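Local atomic coordinates of xylooligosaccharide oxidase (Myceliophthora thermophila, PDB entry 5L6G), a protein that oxidises the C1 hydroxyl of xylooligosaccharides and related sugars to lactones, using a bicovalently bound FAD and passing the electrons to molecular oxygen to give hydrogen peroxide. Residues P52-R56 with Q338-Y343; S95-F99 with Y451-G455; R372-Y376 with Y414-F418. All coordinates share one frame; numbering follows the deposited sequence.

From the N terminus, the loop 52-56, between helix 45-50 and strand 63-65, meets its partner 282 residues later: contact 1 closes when 338-343 leads into strand 341-349 of the eight-stranded antiparallel sheet. Before that, the loop 95-99 has left strand 87-90; it meets 451-455 near the C-terminal end, so contact 2 crosses contact 1. Contact 3, between neighbouring strands 374-381 and 409-417, comes after contact 1 and is nested inside the loop closed by contact 2. Contacts 1 and 2 tie two N-terminal loops that reach FAD to the large sheet and to the berberine-like region; contacts 2 and 3 share one xylose.

Contact 1 (P52-R56 with Q338-Y343); sequences PFNDR and QSETFY. With XYP (beta-D-xylopyranose), chain I; FAD (flavin-adenine dinucleotide), chain D.
Asn54 and Phe342 meet flat on flat: the side-chain amide lies over one face of the phenyl ring, their planes 8° apart, with ND2 3.4 Å above the ring plane of Phe342 and over its centre. The first torsion of Asn54 sets CG anti to the backbone N (chi1 -167°) and so lays the amide over this ring. CB and CG both rest over CE1 of Phe342. OD1 accepts two backbone N-H groups from opposite faces of its carbonyl plane, that of Phe342 across the contact and that of Arg56 two residues on, the latter making an Asx turn. ND2, at the tip, donates to Phe342 O at 2.9 Å and also to the carbonyl of Tyr96. The bonds at OD1 and ND2 probably fix the rotation of the amide.

Phe342 O takes a second donor from the other face, Arg56 NE at 2.9 Å, with this oxygen in the plane of the guanidinium. Beyond it, Arg56 NH1 gives a 2.8 Å bond to O1 of a xylose, and NH2 reaches the same O1 less directly. Tyr343 CE1 approaches C5 of this sugar. The backbones form a single bridge, with Glu340 N on Phe53 O and Asp55 N on Glu340 O. Ser339 OG donates to Asp55 OD2 on its syn side, a short bond of 2.5 Å, and a water joins that oxygen to Thr341 OG1.

Phe53 meets Phe342 rim to rim, planes at 57°, while the FAD methyl C8M stands 3.3 Å above the centre of the Phe53 ring. The contact thus docks the loop after helix 45-50 onto the segment that runs into strand 341-349, and spans from the dimethylbenzene end of the flavin, at Phe53, to a xylose bound at Arg56 and Tyr343.

Contact 2 (S95-F99 with Y451-G455); sequences SYASF and YADPG. With FAD (flavin-adenine dinucleotide), chain D; XYP (beta-D-xylopyranose), chain H.
Tyr96 (chi1 -73°) and Tyr451 (chi1 -54°) both carry CG anti to their own carbonyl carbon, which lays the rings side by side and pointing the same way. Their planes are 26° apart but displaced from each other, so overlap is slight; Tyr96 CE2 touches Tyr451 CD1 at 3.4 Å. Tyr451 OH shares a very short 2.5 Å hydrogen bond with O1 of the xylose, the hydroxyl that is oxidised, while Tyr96 CE1 lies 3.7 Å from FAD C9 and its OH bonds to Glu412. Replacing Tyr96 by an alanine would probably leave Glu412 without this hydroxyl partner and open a gap beside the Tyr451 ring, next to C9 of the flavin. A water bridges Tyr96 N, Ala452 N and FAD O3'. Ala452 CB packs on Ala97 CB and Phe99 CE2, and Pro454 CD on Ala97 CB. Ser95 OG accepts from Ala97 N, an ST turn, and from Phe99 N, while Ser95 N holds FAD O2A at 3.0 Å. The loop after strand 87-90 is thereby pressed against the one leading to helix 458-466, with Tyr96 and Tyr451 both touching strand 341-349.

Contact 3 (R372-Y376 with Y414-F418); sequences RRSWY and YDRSF. With XYP (beta-D-xylopyranose), chain H.
Strands 374-376 and 414-417 run antiparallel, their axes 4.6 Å apart at closest approach and 167° between directions, pairing Tyr376 with Tyr414 and Ser374 with Arg416 as hydrogen-bonded pairs around the non-hydrogen-bonded pair of Trp375 and Asp415. They are adjacent strands of the large antiparallel sheet beside the flavin. Tyr376 and Tyr414 exchange two backbone bonds, whereas Ser374 N to Arg416 O is weak.

On the face that carries the two tyrosines, the rings are almost parallel, planes 8° apart, but displaced, with centroids at 4.8 Å. Tyr414 CB sits over the centre of the Tyr376 ring face in a CH-pi contact, 3.5 Å from the centroid, and Tyr376 OH lies over the rim of the Tyr414 ring. Tyr376 CG sits between its backbone N and carbonyl carbon (chi1 65°), which swings the ring across its neighbour and brings the hydroxyl against the sugar carbons. Tyr414 OH bonds to Glu340, and its ring stacks with Phe342 of the next strand. Past the end of the pairing, Phe418 CZ lies over the guanidinium of Arg416, and Ser374 OG meets the edge of the Phe418 ring.

The opposite face of the sheet bears Trp375 and Asp415, covered by helix 426-437. Here Arg373 grips the carboxylate side-on in a salt bridge: NE reaches Asp415 OD1 at 2.7 Å on its syn lone pair, and NH2 reaches OD2 at 2.8 Å. The second oxygen also bonds to Tyr421, which helps to fix the carboxylate. At the sugar end, Tyr376 OH, weakly hydrogen-bonded to Glu412, comes to 3.2 Å from C5 of the xylose.

Contact 1 (P52-R56 with Q338-Y343)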
loop_
_atom_site.group_PDB
_atom_site.type_symbol
_atom_site.label_atom_id
_atom_site.label_comp_id
_atom_site.label_asym_id
_atom_site.label_seq_id
_atom_site.Cartn_x
_atom_site.Cartn_y
_atom_site.Cartn_z
ATOM N N PRO A 52 -15.250 -6.136 5.253
ATOM C CA PRO A 52 -14.266 -5.461 4.427
ATOM C C PRO A 52 -13.836 -4.163 5.087
ATOM O O PRO A 52 -14.501 -3.692 5.996
ATOM C CB PRO A 52 -15.058 -5.141 3.158
ATOM C CG PRO A 52 -16.435 -4.907 3.649
ATOM C CD PRO A 52 -16.622 -5.917 4.742
ATOM N N PHE A 53 -12.728 -3.590 4.644
ATOM C CA PHE A 53 -12.451 -2.208 4.970
ATOM C C PHE A 53 -13.382 -1.332 4.126
ATOM O O PHE A 53 -13.946 -0.345 4.607
ATOM C CB PHE A 53 -11.012 -1.817 4.679
ATOM C CG PHE A 53 -10.800 -0.351 4.794
ATOM C CD1 PHE A 53 -10.849 0.259 6.040
ATOM C CD2 PHE A 53 -10.638 0.430 3.667
ATOM C CE1 PHE A 53 -10.703 1.635 6.153
ATOM C CE2 PHE A 53 -10.486 1.807 3.770
ATOM C CZ PHE A 53 -10.517 2.407 5.018
ATOM N N ASN A 54 -13.524 -1.698 2.864
ATOM C CA ASN A 54 -14.404 -0.976 1.970
ATOM C C ASN A 54 -15.793 -1.579 2.030
ATOM O O ASN A 54 -16.037 -2.625 1.439
ATOM C CB ASN A 54 -13.880 -1.007 0.532
ATOM C CG ASN A 54 -14.600 -0.008 -0.379
ATOM O OD1 ASN A 54 -15.668 0.540 -0.045
ATOM N ND2 ASN A 54 -14.024 0.219 -1.537
ATOM N N ASP A 55 -16.697 -0.906 2.733
ATOM C CA ASP A 55 -18.078 -1.372 2.866
ATOM C C ASP A 55 -18.846 -1.448 1.563
ATOM O O ASP A 55 -19.930 -2.016 1.524
ATOM C CB ASP A 55 -18.860 -0.484 3.830
ATOM C CG ASP A 55 -18.494 -0.730 5.260
ATOM O OD1 ASP A 55 -18.363 -1.914 5.635
ATOM O OD2 ASP A 55 -18.332 0.262 5.994
ATOM N N ARG A 56 -18.304 -0.852 0.509
ATOM C CA ARG A 56 -18.905 -0.991 -0.816
ATOM C C ARG A 56 -18.760 -2.419 -1.344
ATOM O O ARG A 56 -19.521 -2.819 -2.216
ATOM C CB ARG A 56 -18.245 -0.043 -1.796
ATOM C CG ARG A 56 -18.977 0.124 -3.111
ATOM C CD ARG A 56 -18.296 1.191 -3.968
ATOM N NE ARG A 56 -16.971 0.828 -4.435
ATOM C CZ ARG A 56 -16.725 -0.038 -5.422
ATOM N NH1 ARG A 56 -17.722 -0.678 -6.035
ATOM N NH2 ARG A 56 -15.475 -0.283 -5.793
ATOM N N GLN A 338 -12.757 -0.827 11.519
ATOM C CA GLN A 338 -12.816 0.463 10.854
ATOM C C GLN A 338 -13.211 0.193 9.408
ATOM O O GLN A 338 -12.684 -0.742 8.778
ATOM C CB GLN A 338 -11.468 1.190 10.909
ATOM C CG GLN A 338 -11.001 1.533 12.314
ATOM C CD GLN A 338 -11.988 2.411 13.053
ATOM O OE1 GLN A 338 -12.781 1.921 13.866
ATOM N NE2 GLN A 338 -11.961 3.714 12.765
ATOM N N SER A 339 -14.174 0.947 8.894
ATOM C CA SER A 339 -14.542 0.785 7.493
ATOM C C SER A 339 -15.078 2.089 6.891
ATOM O O SER A 339 -15.530 2.966 7.610
ATOM C CB SER A 339 -15.559 -0.338 7.336
ATOM O OG SER A 339 -16.785 -0.010 7.942
ATOM N N GLU A 340 -14.992 2.187 5.568
ATOM C CA GLU A 340 -15.512 3.320 4.804
ATOM C C GLU A 340 -16.146 2.797 3.542
ATOM O O GLU A 340 -15.933 1.626 3.160
ATOM C CB GLU A 340 -14.400 4.312 4.440
ATOM C CG GLU A 340 -13.658 4.837 5.646
ATOM C CD GLU A 340 -12.564 5.817 5.319
ATOM O OE1 GLU A 340 -12.358 6.193 4.145
ATOM O OE2 GLU A 340 -11.886 6.221 6.276
ATOM N N THR A 341 -16.938 3.648 2.903
ATOM C CA THR A 341 -17.571 3.304 1.631
ATOM C C THR A 341 -16.979 4.222 0.589
ATOM O O THR A 341 -17.099 5.433 0.694
ATOM C CB THR A 341 -19.088 3.502 1.683
ATOM O OG1 THR A 341 -19.631 2.706 2.747
ATOM C CG2 THR A 341 -19.751 3.103 0.375
ATOM N N PHE A 342 -16.352 3.657 -0.430
ATOM C CA PHE A 342 -15.614 4.480 -1.365
ATOM C C PHE A 342 -15.260 3.751 -2.661
ATOM O O PHE A 342 -15.370 2.507 -2.768
ATOM C CB PHE A 342 -14.327 4.992 -0.692
ATOM C CG PHE A 342 -13.356 3.890 -0.343
ATOM C CD1 PHE A 342 -13.513 3.157 0.820
ATOM C CD2 PHE A 342 -12.307 3.568 -1.189
ATOM C CE1 PHE A 342 -12.638 2.122 1.135
ATOM C CE2 PHE A 342 -11.415 2.541 -0.865
ATOM C CZ PHE A 342 -11.589 1.822 0.293
ATOM N N TYR A 343 -14.826 4.564 -3.631
ATOM C CA TYR A 343 -14.119 4.096 -4.811
ATOM C C TYR A 343 -12.772 4.790 -4.835
ATOM O O TYR A 343 -12.671 5.912 -4.395
ATOM C CB TYR A 343 -14.893 4.401 -6.097
ATOM C CG TYR A 343 -14.176 3.934 -7.344
ATOM C CD1 TYR A 343 -13.728 2.641 -7.459
ATOM C CD2 TYR A 343 -13.962 4.783 -8.419
ATOM C CE1 TYR A 343 -13.072 2.195 -8.597
ATOM C CE2 TYR A 343 -13.313 4.346 -9.571
ATOM C CZ TYR A 343 -12.870 3.039 -9.648
ATOM O OH TYR A 343 -12.210 2.563 -10.772
HETATM O O1 XYP I . -16.520 -2.533 -7.788
HETATM C C1 XYP I . -16.206 -2.118 -9.097
HETATM C C2 XYP I . -17.508 -1.946 -9.882
HETATM C C3 XYP I . -17.173 -1.436 -11.262
HETATM C C4 XYP I . -16.418 -0.129 -11.119
HETATM C C5 XYP I . -15.187 -0.322 -10.261
HETATM O O2 XYP I . -18.243 -3.182 -9.970
HETATM O O3 XYP I . -18.359 -1.188 -12.013
HETATM O O4 XYP I . -16.075 0.320 -12.426
HETATM O O5 XYP I . -15.541 -0.871 -8.990
HETATM P PA FAD D . -5.442 -7.248 3.022
HETATM O O1A FAD D . -5.455 -8.171 4.218
HETATM O O2A FAD D . -6.772 -6.857 2.462
HETATM O O5B FAD D . -4.454 -7.796 1.927
HETATM C C5B FAD D . -4.191 -7.128 0.690
HETATM C C4B FAD D . -3.651 -8.116 -0.320
HETATM O O4B FAD D . -2.440 -8.689 0.180
HETATM C C3B FAD D . -4.600 -9.276 -0.573
HETATM O O3B FAD D . -4.438 -9.731 -1.899
HETATM C C2B FAD D . -4.109 -10.339 0.376
HETATM O O2B FAD D . -4.501 -11.657 0.012
HETATM C C1B FAD D . -2.616 -10.102 0.331
HETATM N N9A FAD D . -1.985 -10.566 1.569
HETATM C C8A FAD D . -2.260 -10.213 2.822
HETATM N N7A FAD D . -1.467 -10.881 3.694
HETATM C C5A FAD D . -0.678 -11.651 2.946
HETATM C C6A FAD D . 0.367 -12.631 3.232
HETATM N N6A FAD D . 0.688 -12.824 4.525
HETATM N N1A FAD D . 0.928 -13.269 2.184
HETATM C C2A FAD D . 0.595 -13.038 0.911
HETATM N N3A FAD D . -0.374 -12.135 0.574
HETATM C C4A FAD D . -1.015 -11.444 1.556
HETATM N N1 FAD D . -0.785 2.243 1.351
HETATM C C2 FAD D . 0.393 2.933 1.224
HETATM O O2 FAD D . 1.236 2.552 0.366
HETATM N N3 FAD D . 0.670 3.988 2.030
HETATM C C4 FAD D . -0.178 4.412 2.997
HETATM O O4 FAD D . 0.065 5.394 3.754
HETATM C C4X FAD D . -1.472 3.722 3.189
HETATM N N5 FAD D . -2.389 4.083 4.133
HETATM C C5X FAD D . -3.584 3.407 4.322
HETATM C C6 FAD D . -4.506 3.767 5.313
HETATM C C7 FAD D . -5.709 3.056 5.444
HETATM C C7M FAD D . -6.683 3.490 6.512
HETATM C C8 FAD D . -6.010 1.871 4.568
HETATM C C8M FAD D . -7.274 1.036 4.738
HETATM C C9 FAD D . -5.072 1.526 3.600
HETATM C C9A FAD D . -3.880 2.252 3.427
HETATM N N10 FAD D . -2.926 1.921 2.429
HETATM C C10 FAD D . -1.719 2.605 2.268
HETATM C "C1'" FAD D . -3.133 0.813 1.503
HETATM C "C2'" FAD D . -2.538 -0.466 1.998
HETATM O "O2'" FAD D . -1.129 -0.397 1.761
HETATM C "C3'" FAD D . -3.126 -1.568 1.135
HETATM O "O3'" FAD D . -4.556 -1.575 1.213
HETATM C "C4'" FAD D . -2.571 -2.910 1.620
HETATM O "O4'" FAD D . -2.495 -3.808 0.504
HETATM C "C5'" FAD D . -3.442 -3.446 2.726
HETATM O "O5'" FAD D . -2.746 -4.482 3.424
HETATM P P FAD D . -3.595 -5.402 4.385
HETATM O O1P FAD D . -2.778 -6.552 4.882
HETATM O O2P FAD D . -4.285 -4.562 5.412
HETATM O O3P FAD D . -4.796 -5.831 3.416
HETATM O O HOH W 1 -18.934 2.769 5.490
#

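Contact 2 (S95-F99 with Y451-G455)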
loop_
_atom_site.group_PDB
_atom_site.type_symbol
_atom_site.label_atom_id
_atom_site.label_comp_id
_atom_site.label_asym_id
_atom_site.label_seq_id
_atom_site.Cartn_x
_atom_site.Cartn_y
_atom_site.Cartn_z
ATOM N N SER A 95 -7.420 -4.029 1.796
ATOM C CA SER A 95 -7.551 -3.981 0.340
ATOM C C SER A 95 -8.738 -3.095 -0.059
ATOM O O SER A 95 -9.863 -3.342 0.342
ATOM C CB SER A 95 -7.789 -5.361 -0.244
ATOM O OG SER A 95 -8.106 -5.228 -1.614
ATOM N N TYR A 96 -8.493 -2.125 -0.926
ATOM C CA TYR A 96 -9.578 -1.260 -1.399
ATOM C C TYR A 96 -10.603 -2.033 -2.263
ATOM O O TYR A 96 -11.711 -1.543 -2.537
ATOM C CB TYR A 96 -8.996 -0.110 -2.190
ATOM C CG TYR A 96 -8.272 0.961 -1.371
ATOM C CD1 TYR A 96 -8.053 0.833 0.008
ATOM C CD2 TYR A 96 -7.808 2.095 -1.992
ATOM C CE1 TYR A 96 -7.393 1.831 0.721
ATOM C CE2 TYR A 96 -7.162 3.095 -1.291
ATOM C CZ TYR A 96 -6.952 2.958 0.060
ATOM O OH TYR A 96 -6.306 3.945 0.760
ATOM N N ALA A 97 -10.211 -3.218 -2.720
ATOM C CA ALA A 97 -11.060 -4.065 -3.557
ATOM C C ALA A 97 -11.506 -5.311 -2.790
ATOM O O ALA A 97 -12.110 -6.230 -3.351
ATOM C CB ALA A 97 -10.289 -4.473 -4.796
ATOM N N SER A 98 -11.188 -5.340 -1.496
ATOM C CA SER A 98 -11.493 -6.485 -0.632
ATOM C C SER A 98 -10.877 -7.775 -1.144
ATOM O O SER A 98 -11.458 -8.860 -0.967
ATOM C CB SER A 98 -13.014 -6.654 -0.450
ATOM O OG SER A 98 -13.612 -5.502 0.128
ATOM N N PHE A 99 -9.691 -7.672 -1.735
ATOM C CA PHE A 99 -8.993 -8.858 -2.230
ATOM C C PHE A 99 -8.541 -9.851 -1.156
ATOM O O PHE A 99 -8.337 -11.024 -1.470
ATOM C CB PHE A 99 -7.828 -8.473 -3.126
ATOM C CG PHE A 99 -8.220 -7.849 -4.450
ATOM C CD1 PHE A 99 -9.455 -8.118 -5.071
ATOM C CD2 PHE A 99 -7.307 -7.044 -5.112
ATOM C CE1 PHE A 99 -9.768 -7.559 -6.303
ATOM C CE2 PHE A 99 -7.609 -6.500 -6.342
ATOM C CZ PHE A 99 -8.835 -6.751 -6.934
ATOM N N TYR A 451 -3.436 0.576 -3.673
ATOM C CA TYR A 451 -4.729 1.258 -3.838
ATOM C C TYR A 451 -5.533 0.531 -4.946
ATOM O O TYR A 451 -5.825 1.067 -6.032
ATOM C CB TYR A 451 -4.536 2.720 -4.172
ATOM C CG TYR A 451 -3.669 3.479 -3.192
ATOM C CD1 TYR A 451 -3.839 3.345 -1.830
ATOM C CD2 TYR A 451 -2.653 4.305 -3.633
ATOM C CE1 TYR A 451 -3.036 4.042 -0.931
ATOM C CE2 TYR A 451 -1.837 4.981 -2.737
ATOM C CZ TYR A 451 -2.032 4.842 -1.395
ATOM O OH TYR A 451 -1.225 5.519 -0.492
ATOM N N ALA A 452 -5.897 -0.692 -4.626
ATOM C CA ALA A 452 -6.448 -1.614 -5.599
ATOM C C ALA A 452 -7.738 -1.082 -6.196
ATOM O O ALA A 452 -8.632 -0.678 -5.475
ATOM C CB ALA A 452 -6.688 -2.964 -4.963
ATOM N N ASP A 453 -7.796 -1.082 -7.517
ATOM C CA ASP A 453 -8.900 -0.488 -8.254
ATOM C C ASP A 453 -9.617 -1.607 -9.011
ATOM O O ASP A 453 -9.174 -2.020 -10.070
ATOM C CB ASP A 453 -8.316 0.557 -9.205
ATOM C CG ASP A 453 -9.341 1.141 -10.155
ATOM O OD1 ASP A 453 -10.523 0.728 -10.115
ATOM O OD2 ASP A 453 -8.929 1.996 -10.956
ATOM N N PRO A 454 -10.752 -2.083 -8.482
ATOM C CA PRO A 454 -11.444 -3.196 -9.145
ATOM C C PRO A 454 -12.145 -2.792 -10.434
ATOM O O PRO A 454 -12.775 -3.638 -11.069
ATOM C CB PRO A 454 -12.451 -3.659 -8.092
ATOM C CG PRO A 454 -12.708 -2.441 -7.264
ATOM C CD PRO A 454 -11.436 -1.649 -7.256
ATOM N N GLY A 455 -12.035 -1.526 -10.828
ATOM C CA GLY A 455 -12.547 -1.070 -12.127
ATOM C C GLY A 455 -11.720 -1.595 -13.293
ATOM O O GLY A 455 -12.194 -1.616 -14.428
HETATM P PA FAD D . -5.442 -7.248 3.022
HETATM O O1A FAD D . -5.455 -8.171 4.218
HETATM O O2A FAD D . -6.772 -6.857 2.462
HETATM O O5B FAD D . -4.454 -7.796 1.927
HETATM C C5B FAD D . -4.191 -7.128 0.690
HETATM C C4B FAD D . -3.651 -8.116 -0.320
HETATM O O4B FAD D . -2.440 -8.689 0.180
HETATM C C3B FAD D . -4.600 -9.276 -0.573
HETATM O O3B FAD D . -4.438 -9.731 -1.899
HETATM C C2B FAD D . -4.109 -10.339 0.376
HETATM O O2B FAD D . -4.501 -11.657 0.012
HETATM C C1B FAD D . -2.616 -10.102 0.331
HETATM N N9A FAD D . -1.985 -10.566 1.569
HETATM C C8A FAD D . -2.260 -10.213 2.822
HETATM N N7A FAD D . -1.467 -10.881 3.694
HETATM C C5A FAD D . -0.678 -11.651 2.946
HETATM C C6A FAD D . 0.367 -12.631 3.232
HETATM N N6A FAD D . 0.688 -12.824 4.525
HETATM N N1A FAD D . 0.928 -13.269 2.184
HETATM C C2A FAD D . 0.595 -13.038 0.911
HETATM N N3A FAD D . -0.374 -12.135 0.574
HETATM C C4A FAD D . -1.015 -11.444 1.556
HETATM N N1 FAD D . -0.785 2.243 1.351
HETATM C C2 FAD D . 0.393 2.933 1.224
HETATM O O2 FAD D . 1.236 2.552 0.366
HETATM N N3 FAD D . 0.670 3.988 2.030
HETATM C C4 FAD D . -0.178 4.412 2.997
HETATM O O4 FAD D . 0.065 5.394 3.754
HETATM C C4X FAD D . -1.472 3.722 3.189
HETATM N N5 FAD D . -2.389 4.083 4.133
HETATM C C5X FAD D . -3.584 3.407 4.322
HETATM C C6 FAD D . -4.506 3.767 5.313
HETATM C C7 FAD D . -5.709 3.056 5.444
HETATM C C7M FAD D . -6.683 3.490 6.512
HETATM C C8 FAD D . -6.010 1.871 4.568
HETATM C C8M FAD D . -7.274 1.036 4.738
HETATM C C9 FAD D . -5.072 1.526 3.600
HETATM C C9A FAD D . -3.880 2.252 3.427
HETATM N N10 FAD D . -2.926 1.921 2.429
HETATM C C10 FAD D . -1.719 2.605 2.268
HETATM C "C1'" FAD D . -3.133 0.813 1.503
HETATM C "C2'" FAD D . -2.538 -0.466 1.998
HETATM O "O2'" FAD D . -1.129 -0.397 1.761
HETATM C "C3'" FAD D . -3.126 -1.568 1.135
HETATM O "O3'" FAD D . -4.556 -1.575 1.213
HETATM C "C4'" FAD D . -2.571 -2.910 1.620
HETATM O "O4'" FAD D . -2.495 -3.808 0.504
HETATM C "C5'" FAD D . -3.442 -3.446 2.726
HETATM O "O5'" FAD D . -2.746 -4.482 3.424
HETATM P P FAD D . -3.595 -5.402 4.385
HETATM O O1P FAD D . -2.778 -6.552 4.882
HETATM O O2P FAD D . -4.285 -4.562 5.412
HETATM O O3P FAD D . -4.796 -5.831 3.416
HETATM O O1 XYP H . -1.962 7.172 1.211
HETATM C C1 XYP H . -2.818 6.986 2.336
HETATM C C2 XYP H . -2.791 8.246 3.198
HETATM C C3 XYP H . -3.839 8.181 4.302
HETATM C C4 XYP H . -5.207 7.857 3.711
HETATM C C5 XYP H . -5.142 6.596 2.840
HETATM O O2 XYP H . -1.489 8.357 3.772
HETATM O O3 XYP H . -3.841 9.395 5.073
HETATM O O4 XYP H . -6.145 7.599 4.763
HETATM O O5 XYP H . -4.119 6.693 1.853
HETATM O O HOH W 2 -5.787 -1.638 -1.626
#

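Contact 3 (R372-Y376 with Y414-F418)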
loop_
_atom_site.group_PDB
_atom_site.type_symbol
_atom_site.label_atom_id
_atom_site.label_comp_id
_atom_site.label_asym_id
_atom_site.label_seq_id
_atom_site.Cartn_x
_atom_site.Cartn_y
_atom_site.Cartn_z
ATOM N N ARG A 372 -20.310 16.023 -5.362
ATOM C CA ARG A 372 -20.978 16.239 -4.073
ATOM C C ARG A 372 -20.748 15.067 -3.110
ATOM O O ARG A 372 -21.650 14.653 -2.375
ATOM C CB ARG A 372 -22.466 16.539 -4.283
ATOM C CG ARG A 372 -22.685 17.789 -5.117
ATOM C CD ARG A 372 -24.126 17.976 -5.550
ATOM N NE ARG A 372 -24.202 19.057 -6.520
ATOM C CZ ARG A 372 -24.694 20.279 -6.305
ATOM N NH1 ARG A 372 -25.210 20.640 -5.117
ATOM N NH2 ARG A 372 -24.668 21.161 -7.304
ATOM N N ARG A 373 -19.511 14.583 -3.101
ATOM C CA ARG A 373 -19.053 13.558 -2.184
ATOM C C ARG A 373 -17.677 13.916 -1.653
ATOM O O ARG A 373 -16.962 14.725 -2.243
ATOM C CB ARG A 373 -18.953 12.218 -2.911
ATOM C CG ARG A 373 -20.275 11.722 -3.451
ATOM C CD ARG A 373 -20.105 10.314 -4.004
ATOM N NE ARG A 373 -19.195 10.246 -5.150
ATOM C CZ ARG A 373 -19.532 10.495 -6.416
ATOM N NH1 ARG A 373 -20.778 10.897 -6.738
ATOM N NH2 ARG A 373 -18.615 10.377 -7.379
ATOM N N SER A 374 -17.301 13.287 -0.549
ATOM C CA SER A 374 -15.987 13.483 0.065
ATOM C C SER A 374 -14.854 12.797 -0.699
ATOM O O SER A 374 -14.488 11.640 -0.406
ATOM C CB SER A 374 -15.990 12.942 1.494
ATOM O OG SER A 374 -16.921 13.616 2.297
ATOM N N TRP A 375 -14.220 13.528 -1.596
ATOM C CA TRP A 375 -13.126 12.998 -2.355
ATOM C C TRP A 375 -11.813 13.676 -1.943
ATOM O O TRP A 375 -11.824 14.758 -1.364
ATOM C CB TRP A 375 -13.383 13.159 -3.845
ATOM C CG TRP A 375 -13.436 14.582 -4.274
ATOM C CD1 TRP A 375 -14.542 15.361 -4.373
ATOM C CD2 TRP A 375 -12.327 15.407 -4.626
ATOM N NE1 TRP A 375 -14.200 16.618 -4.773
ATOM C CE2 TRP A 375 -12.838 16.672 -4.935
ATOM C CE3 TRP A 375 -10.943 15.194 -4.713
ATOM C CZ2 TRP A 375 -12.020 17.727 -5.341
ATOM C CZ3 TRP A 375 -10.144 16.217 -5.096
ATOM C CH2 TRP A 375 -10.674 17.473 -5.418
ATOM N N TYR A 376 -10.697 12.999 -2.189
ATOM C CA TYR A 376 -9.384 13.643 -2.100
ATOM C C TYR A 376 -8.454 13.070 -3.141
ATOM O O TYR A 376 -8.712 11.995 -3.703
ATOM C CB TYR A 376 -8.756 13.540 -0.696
ATOM C CG TYR A 376 -8.396 12.144 -0.197
ATOM C CD1 TYR A 376 -7.231 11.499 -0.639
ATOM C CD2 TYR A 376 -9.183 11.495 0.750
ATOM C CE1 TYR A 376 -6.883 10.235 -0.170
ATOM C CE2 TYR A 376 -8.827 10.227 1.230
ATOM C CZ TYR A 376 -7.678 9.611 0.750
ATOM O OH TYR A 376 -7.307 8.351 1.190
ATOM N N TYR A 414 -9.420 9.197 -4.255
ATOM C CA TYR A 414 -10.300 8.565 -3.280
ATOM C C TYR A 414 -11.633 9.266 -3.300
ATOM O O TYR A 414 -11.695 10.484 -3.189
ATOM C CB TYR A 414 -9.668 8.675 -1.902
ATOM C CG TYR A 414 -10.114 7.670 -0.870
ATOM C CD1 TYR A 414 -9.428 6.472 -0.705
ATOM C CD2 TYR A 414 -11.160 7.940 -0.002
ATOM C CE1 TYR A 414 -9.801 5.555 0.263
ATOM C CE2 TYR A 414 -11.537 7.021 0.978
ATOM C CZ TYR A 414 -10.835 5.835 1.104
ATOM O OH TYR A 414 -11.157 4.929 2.076
ATOM N N ASP A 415 -12.708 8.497 -3.406
ATOM C CA ASP A 415 -14.049 9.060 -3.599
ATOM C C ASP A 415 -14.982 8.327 -2.634
ATOM O O ASP A 415 -15.353 7.185 -2.874
ATOM C CB ASP A 415 -14.449 8.886 -5.066
ATOM C CG ASP A 415 -15.877 9.287 -5.361
ATOM O OD1 ASP A 415 -16.546 9.933 -4.497
ATOM O OD2 ASP A 415 -16.342 8.943 -6.495
ATOM N N ARG A 416 -15.312 8.987 -1.528
ATOM C CA ARG A 416 -15.939 8.348 -0.370
ATOM C C ARG A 416 -17.361 8.858 -0.218
ATOM O O ARG A 416 -17.593 10.060 -0.340
ATOM C CB ARG A 416 -15.154 8.684 0.899
ATOM C CG ARG A 416 -15.778 8.162 2.179
ATOM C CD ARG A 416 -14.979 8.595 3.397
ATOM N NE ARG A 416 -15.530 8.026 4.625
ATOM C CZ ARG A 416 -15.046 8.273 5.842
ATOM N NH1 ARG A 416 -14.017 9.097 6.015
ATOM N NH2 ARG A 416 -15.622 7.726 6.899
ATOM N N SER A 417 -18.302 7.956 0.020
ATOM C CA SER A 417 -19.677 8.366 0.295
ATOM C C SER A 417 -20.023 8.001 1.729
ATOM O O SER A 417 -19.491 7.017 2.253
ATOM C CB SER A 417 -20.657 7.682 -0.670
ATOM O OG SER A 417 -20.596 6.278 -0.576
ATOM N N PHE A 418 -20.878 8.814 2.360
ATOM C CA PHE A 418 -21.441 8.480 3.668
ATOM C C PHE A 418 -22.855 7.969 3.434
ATOM O O PHE A 418 -23.819 8.717 3.423
ATOM C CB PHE A 418 -21.455 9.689 4.579
ATOM C CG PHE A 418 -20.099 10.130 5.006
ATOM C CD1 PHE A 418 -19.363 11.001 4.229
ATOM C CD2 PHE A 418 -19.537 9.660 6.185
ATOM C CE1 PHE A 418 -18.093 11.409 4.622
ATOM C CE2 PHE A 418 -18.269 10.075 6.591
ATOM C CZ PHE A 418 -17.548 10.949 5.804
HETATM O O1 XYP H . -1.962 7.172 1.211
HETATM C C1 XYP H . -2.818 6.986 2.336
HETATM C C2 XYP H . -2.791 8.246 3.198
HETATM C C3 XYP H . -3.839 8.181 4.302
HETATM C C4 XYP H . -5.207 7.857 3.711
HETATM C C5 XYP H . -5.142 6.596 2.840
HETATM O O2 XYP H . -1.489 8.357 3.772
HETATM O O3 XYP H . -3.841 9.395 5.073
HETATM O O4 XYP H . -6.145 7.599 4.763
HETATM O O5 XYP H . -4.119 6.693 1.853
#